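Local coordinates for endoglucanase A (Clostridium acetobutylicum, PDB 3IK2), which probably cleaves internal beta-1,4-glucosidic linkages in cellulose and related glucans, as a family 44 glycoside hydrolase built on a TIM-like barrel, at residues D203-L208 with F222-F227; G246-F251 with Y255-K260. All coordinates share one frame; numbering follows the deposited sequence.

Contacts 1 and 2 follow one another along the chain and lie on the same side of its centre, with their own centres about 14 Å apart. Contact 1 joins helix 198-215 to barrel strand 220-226, and contact 2 joins the start of helix 251-266 to the loop before it. Tyr-255 links them: its OH is 2.6 Å from Asp-205 OD2, a probable hydrogen bond, while its CZ lies 3.5 Å from Pro-224 CG. A second junction, 3.5 Å from Thr-206 OG1 to Met-259 SD, is packing between the two helices. Neither contact contains a calcium ligand; Glu-48, Asp-144, Asp-147 and Ser-149 form that site.

Contact 1: residues D203-L208 with F222-F227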
loop_
_atom_site.group_PDB
_atom_site.type_symbol
_atom_site.label_atom_id
_atom_site.label_comp_id
_atom_site.label_asym_id
_atom_site.label_seq_id
_atom_site.Cartn_x
_atom_site.Cartn_y
_atom_site.Cartn_z
ATOM N N ASP A 203 3.054 10.569 -20.317
ATOM C CA ASP A 203 4.128 11.534 -20.578
ATOM C C ASP A 203 4.710 12.104 -19.285
ATOM O O ASP A 203 5.929 12.137 -19.109
ATOM C CB ASP A 203 3.602 12.660 -21.482
ATOM C CG ASP A 203 4.560 13.827 -21.583
ATOM O OD1 ASP A 203 4.163 14.955 -21.225
ATOM O OD2 ASP A 203 5.715 13.628 -22.016
ATOM N N LYS A 204 3.834 12.524 -18.382
ATOM C CA LYS A 204 4.267 13.068 -17.092
ATOM C C LYS A 204 4.931 12.021 -16.216
ATOM O O LYS A 204 5.979 12.272 -15.632
ATOM C CB LYS A 204 3.087 13.701 -16.365
ATOM C CG LYS A 204 2.869 15.160 -16.755
ATOM C CD LYS A 204 1.557 15.659 -16.199
ATOM C CE LYS A 204 1.448 17.181 -16.353
ATOM N NZ LYS A 204 0.201 17.670 -15.715
ATOM N N ASP A 205 4.344 10.828 -16.148
ATOM C CA ASP A 205 4.989 9.723 -15.457
ATOM C C ASP A 205 6.345 9.421 -16.051
ATOM O O ASP A 205 7.286 9.107 -15.323
ATOM C CB ASP A 205 4.117 8.462 -15.471
ATOM C CG ASP A 205 3.071 8.489 -14.406
ATOM O OD1 ASP A 205 2.797 9.596 -13.886
ATOM O OD2 ASP A 205 2.510 7.421 -14.095
ATOM N N THR A 206 6.457 9.508 -17.369
ATOM C CA THR A 206 7.696 9.124 -18.023
ATOM C C THR A 206 8.809 10.140 -17.724
ATOM O O THR A 206 9.903 9.765 -17.357
ATOM C CB THR A 206 7.494 8.914 -19.568
ATOM O OG1 THR A 206 6.644 7.773 -19.789
ATOM C CG2 THR A 206 8.817 8.669 -20.236
ATOM N N GLN A 207 8.499 11.420 -17.885
ATOM C CA GLN A 207 9.434 12.497 -17.656
ATOM C C GLN A 207 9.809 12.620 -16.180
ATOM O O GLN A 207 10.957 12.829 -15.863
ATOM C CB GLN A 207 8.842 13.811 -18.155
ATOM C CG GLN A 207 8.579 13.846 -19.658
ATOM C CD GLN A 207 8.113 15.226 -20.120
ATOM O OE1 GLN A 207 7.993 16.174 -19.313
ATOM N NE2 GLN A 207 7.849 15.354 -21.423
ATOM N N LEU A 208 8.832 12.469 -15.288
ATOM C CA LEU A 208 9.124 12.484 -13.851
ATOM C C LEU A 208 9.947 11.260 -13.438
ATOM O O LEU A 208 10.889 11.376 -12.661
ATOM C CB LEU A 208 7.841 12.609 -13.027
ATOM C CG LEU A 208 7.958 12.921 -11.526
ATOM C CD1 LEU A 208 8.964 14.086 -11.248
ATOM C CD2 LEU A 208 6.556 13.202 -10.859
ATOM N N PHE A 222 7.177 4.619 -8.665
ATOM C CA PHE A 222 5.867 4.050 -8.381
ATOM C C PHE A 222 4.908 4.896 -9.184
ATOM O O PHE A 222 4.863 6.134 -8.988
ATOM C CB PHE A 222 5.505 4.164 -6.872
ATOM C CG PHE A 222 6.268 3.193 -5.971
ATOM C CD1 PHE A 222 7.660 3.274 -5.846
ATOM C CD2 PHE A 222 5.587 2.203 -5.260
ATOM C CE1 PHE A 222 8.364 2.383 -5.045
ATOM C CE2 PHE A 222 6.266 1.314 -4.420
ATOM C CZ PHE A 222 7.675 1.383 -4.320
ATOM N N GLY A 223 4.142 4.226 -10.065
ATOM C CA GLY A 223 3.137 4.871 -10.906
ATOM C C GLY A 223 2.096 3.894 -11.431
ATOM O O GLY A 223 2.309 2.690 -11.406
ATOM N N PRO A 224 0.938 4.409 -11.895
ATOM C CA PRO A 224 0.602 5.833 -11.853
ATOM C C PRO A 224 -0.038 6.298 -10.548
ATOM O O PRO A 224 -0.372 7.468 -10.450
ATOM C CB PRO A 224 -0.398 5.991 -13.032
ATOM C CG PRO A 224 -0.564 4.627 -13.618
ATOM C CD PRO A 224 -0.123 3.649 -12.566
ATOM N N ALA A 225 -0.168 5.414 -9.555
ATOM C CA ALA A 225 -0.941 5.665 -8.308
ATOM C C ALA A 225 -2.412 5.910 -8.600
ATOM O O ALA A 225 -2.990 6.926 -8.205
ATOM C CB ALA A 225 -0.340 6.812 -7.452
ATOM N N LEU A 226 -3.014 4.937 -9.274
ATOM C CA LEU A 226 -4.407 4.979 -9.683
ATOM C C LEU A 226 -5.349 4.785 -8.494
ATOM O O LEU A 226 -5.127 3.907 -7.649
ATOM C CB LEU A 226 -4.645 3.879 -10.712
ATOM C CG LEU A 226 -3.721 3.908 -11.918
ATOM C CD1 LEU A 226 -3.831 2.568 -12.712
ATOM C CD2 LEU A 226 -4.000 5.102 -12.776
ATOM N N PHE A 227 -6.400 5.590 -8.446
ATOM C CA PHE A 227 -7.304 5.658 -7.291
ATOM C C PHE A 227 -8.139 4.395 -7.022
ATOM O O PHE A 227 -8.607 4.178 -5.897
ATOM C CB PHE A 227 -8.196 6.909 -7.409
ATOM C CG PHE A 227 -9.486 6.715 -8.206
ATOM C CD1 PHE A 227 -10.646 6.232 -7.588
ATOM C CD2 PHE A 227 -9.561 7.077 -9.544
ATOM C CE1 PHE A 227 -11.825 6.073 -8.311
ATOM C CE2 PHE A 227 -10.770 6.950 -10.275
ATOM C CZ PHE A 227 -11.881 6.436 -9.662
#
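Asp-205 of helix 198-215 directs its carboxylate at Pro-224 on strand 220-226, where the outer helical layer meets the wall of the TIM-like barrel. The strand is fifth in the eight-stranded parallel barrel, and the helix belongs to the beta-alpha-beta crossover from strand 174-177. The two segments approach most closely at Asp-205 and Pro-224, whose CA atoms are 6.9 Å apart, and bury just 73 Å² in all. One oxygen does the touching: Asp-205 OD2 lies 3.3 Å from Pro-224 CA and 3.4 Å from Pro-224 CB, reaching the start of the pyrrolidine ring rather than its CG, which stays 4.2 Å from OD2. The two side chains cross obliquely. The first torsion, chi1 -82°, turns CG beside the backbone N and extends the carboxylate from the helix toward the strand. The contacts to proline carbon are packing; the polar partner of OD2 is the hydroxyl of Tyr-255 on helix 251-266, so this buried oxygen is satisfied by a third element. Pro-224 also packs against Tyr-255 and Phe-251 of that helix. The peptide between Gly-223 and Pro-224 is cis, as the 2.9 Å separation of Gly-223 CA and Pro-224 CA confirms. Just before the cis peptide, Gly-223, which has no side chain, passes the carboxylate with its CA 4.1 Å from Asp-205 OD2.

Contact 2: residues G246-F251 with Y255-K260; sequences GNYQWF and YLDNMK
The first turn of helix 251-266, where Phe-251 and Tyr-255 meet, forms this contact together with the loop leading into it. Tyr-255 N donates to Phe-251 O at 2.8 Å. Beside that bond, Tyr-255 CB sits over one face of the Phe-251 ring, a CH-pi contact 4.2 Å from the centroid and 27° off the ring normal. The rings themselves are nearly parallel but displaced, with centroids 5.9 Å from each other, so little of either lies over the other. Tyr-255 CG is anti to the backbone N (chi1 -180°), which carries its ring past Phe-251; Met-259 CG packs near the rim of one face. Further back in the loop, Tyr-248 reaches across with a short hydrogen bond, OH to Asp-257 OD2 at 2.5 Å. The carboxylate oxygen meets the edge of the phenol, using its anti lone pair, and the two planes stand 70° apart. A water donates to Tyr-248 OH at 3.1 Å and accepts from Asn-258 ND2, which also bonds to Tyr-254 O. Phe-251 packs on helix 198-215 and strand 220-226, whereas Trp-250, the N-cap residue, and Leu-256 lie against helix 331-342, setting helix 251-266 among these three elements.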
loop_
_atom_site.group_PDB
_atom_site.type_symbol
_atom_site.label_atom_id
_atom_site.label_comp_id
_atom_site.label_asym_id
_atom_site.label_seq_id
_atom_site.Cartn_x
_atom_site.Cartn_y
_atom_site.Cartn_z
ATOM N N GLY A 246 -7.239 0.739 -28.708
ATOM C CA GLY A 246 -6.908 -0.363 -29.619
ATOM C C GLY A 246 -7.408 -1.686 -29.063
ATOM O O GLY A 246 -8.558 -1.789 -28.615
ATOM N N ASN A 247 -6.520 -2.673 -29.025
ATOM C CA ASN A 247 -6.810 -3.986 -28.471
ATOM C C ASN A 247 -6.712 -4.149 -26.934
ATOM O O ASN A 247 -7.034 -5.218 -26.419
ATOM C CB ASN A 247 -5.898 -5.019 -29.133
ATOM C CG ASN A 247 -6.126 -5.130 -30.618
ATOM O OD1 ASN A 247 -5.170 -5.207 -31.396
ATOM N ND2 ASN A 247 -7.390 -5.137 -31.029
ATOM N N TYR A 248 -6.231 -3.126 -26.225
ATOM C CA TYR A 248 -6.044 -3.196 -24.770
ATOM C C TYR A 248 -7.340 -3.456 -24.029
ATOM O O TYR A 248 -8.318 -2.740 -24.246
ATOM C CB TYR A 248 -5.463 -1.880 -24.241
ATOM C CG TYR A 248 -4.087 -1.579 -24.733
ATOM C CD1 TYR A 248 -3.034 -2.494 -24.568
ATOM C CD2 TYR A 248 -3.814 -0.364 -25.353
ATOM C CE1 TYR A 248 -1.730 -2.187 -25.035
ATOM C CE2 TYR A 248 -2.531 -0.069 -25.805
ATOM C CZ TYR A 248 -1.513 -0.979 -25.642
ATOM O OH TYR A 248 -0.270 -0.618 -26.090
ATOM N N GLN A 249 -7.349 -4.495 -23.188
ATOM C CA GLN A 249 -8.459 -4.752 -22.277
ATOM C C GLN A 249 -8.740 -3.561 -21.372
ATOM O O GLN A 249 -9.903 -3.225 -21.145
ATOM C CB GLN A 249 -8.221 -5.994 -21.415
ATOM C CG GLN A 249 -9.297 -6.221 -20.370
ATOM C CD GLN A 249 -10.650 -6.577 -20.989
ATOM O OE1 GLN A 249 -10.866 -7.716 -21.364
ATOM N NE2 GLN A 249 -11.564 -5.617 -21.068
ATOM N N TRP A 250 -7.687 -2.927 -20.855
ATOM C CA TRP A 250 -7.875 -1.823 -19.909
ATOM C C TRP A 250 -6.686 -0.888 -19.886
ATOM O O TRP A 250 -5.691 -1.129 -20.578
ATOM C CB TRP A 250 -8.254 -2.322 -18.489
ATOM C CG TRP A 250 -7.265 -3.237 -17.767
ATOM C CD1 TRP A 250 -6.195 -3.901 -18.314
ATOM C CD2 TRP A 250 -7.320 -3.645 -16.389
ATOM N NE1 TRP A 250 -5.554 -4.648 -17.346
ATOM C CE2 TRP A 250 -6.229 -4.525 -16.164
ATOM C CE3 TRP A 250 -8.182 -3.347 -15.313
ATOM C CZ2 TRP A 250 -5.982 -5.127 -14.905
ATOM C CZ3 TRP A 250 -7.920 -3.945 -14.052
ATOM C CH2 TRP A 250 -6.828 -4.814 -13.871
ATOM N N PHE A 251 -6.810 0.206 -19.129
ATOM C CA PHE A 251 -5.779 1.241 -19.114
ATOM C C PHE A 251 -4.466 0.706 -18.551
ATOM O O PHE A 251 -3.425 1.144 -18.962
ATOM C CB PHE A 251 -6.261 2.524 -18.377
ATOM C CG PHE A 251 -5.145 3.507 -18.065
ATOM C CD1 PHE A 251 -4.755 4.463 -19.001
ATOM C CD2 PHE A 251 -4.459 3.447 -16.840
ATOM C CE1 PHE A 251 -3.699 5.372 -18.706
ATOM C CE2 PHE A 251 -3.395 4.344 -16.561
ATOM C CZ PHE A 251 -3.025 5.293 -17.483
ATOM N N TYR A 255 -0.870 1.390 -20.092
ATOM C CA TYR A 255 0.125 2.055 -19.275
ATOM C C TYR A 255 1.416 1.241 -19.192
ATOM O O TYR A 255 2.490 1.796 -19.422
ATOM C CB TYR A 255 -0.427 2.373 -17.874
ATOM C CG TYR A 255 0.592 3.082 -16.982
ATOM C CD1 TYR A 255 0.871 4.437 -17.146
ATOM C CD2 TYR A 255 1.266 2.386 -15.979
ATOM C CE1 TYR A 255 1.795 5.088 -16.336
ATOM C CE2 TYR A 255 2.196 3.016 -15.160
ATOM C CZ TYR A 255 2.449 4.372 -15.338
ATOM O OH TYR A 255 3.368 4.989 -14.528
ATOM N N LEU A 256 1.297 -0.066 -18.913
ATOM C CA LEU A 256 2.463 -0.980 -18.837
ATOM C C LEU A 256 3.217 -1.112 -20.132
ATOM O O LEU A 256 4.451 -1.014 -20.170
ATOM C CB LEU A 256 2.065 -2.370 -18.322
ATOM C CG LEU A 256 1.657 -2.540 -16.841
ATOM C CD1 LEU A 256 0.990 -3.884 -16.681
ATOM C CD2 LEU A 256 2.842 -2.416 -15.867
ATOM N N ASP A 257 2.468 -1.331 -21.204
ATOM C CA ASP A 257 3.046 -1.440 -22.531
ATOM C C ASP A 257 3.839 -0.175 -22.891
ATOM O O ASP A 257 4.977 -0.247 -23.381
ATOM C CB ASP A 257 1.944 -1.713 -23.566
ATOM C CG ASP A 257 2.509 -2.214 -24.906
ATOM O OD1 ASP A 257 3.614 -2.801 -24.940
ATOM O OD2 ASP A 257 1.841 -2.000 -25.937
ATOM N N ASN A 258 3.253 0.988 -22.622
ATOM C CA ASN A 258 3.913 2.235 -23.020
ATOM C C ASN A 258 5.106 2.628 -22.139
ATOM O O ASN A 258 6.094 3.187 -22.628
ATOM C CB ASN A 258 2.881 3.348 -23.166
ATOM C CG ASN A 258 2.157 3.282 -24.528
ATOM O OD1 ASN A 258 2.697 3.732 -25.543
ATOM N ND2 ASN A 258 0.940 2.728 -24.544
ATOM N N MET A 259 5.037 2.276 -20.858
ATOM C CA MET A 259 6.165 2.486 -19.964
ATOM C C MET A 259 7.307 1.555 -20.333
ATOM O O MET A 259 8.451 1.907 -20.194
ATOM C CB MET A 259 5.766 2.269 -18.494
ATOM C CG MET A 259 4.854 3.356 -17.948
ATOM S SD MET A 259 5.519 5.025 -18.014
ATOM C CE MET A 259 7.018 4.955 -17.000
ATOM N N LYS A 260 6.966 0.350 -20.763
ATOM C CA LYS A 260 7.938 -0.577 -21.280
ATOM C C LYS A 260 8.603 0.021 -22.527
ATOM O O LYS A 260 9.820 0.125 -22.588
ATOM C CB LYS A 260 7.229 -1.895 -21.604
ATOM C CG LYS A 260 8.098 -3.129 -21.533
ATOM C CD LYS A 260 8.691 -3.460 -22.851
ATOM C CE LYS A 260 9.658 -4.623 -22.733
ATOM N NZ LYS A 260 10.216 -4.901 -24.084
HETATM O O HOH W 1 -0.119 2.275 -27.175
#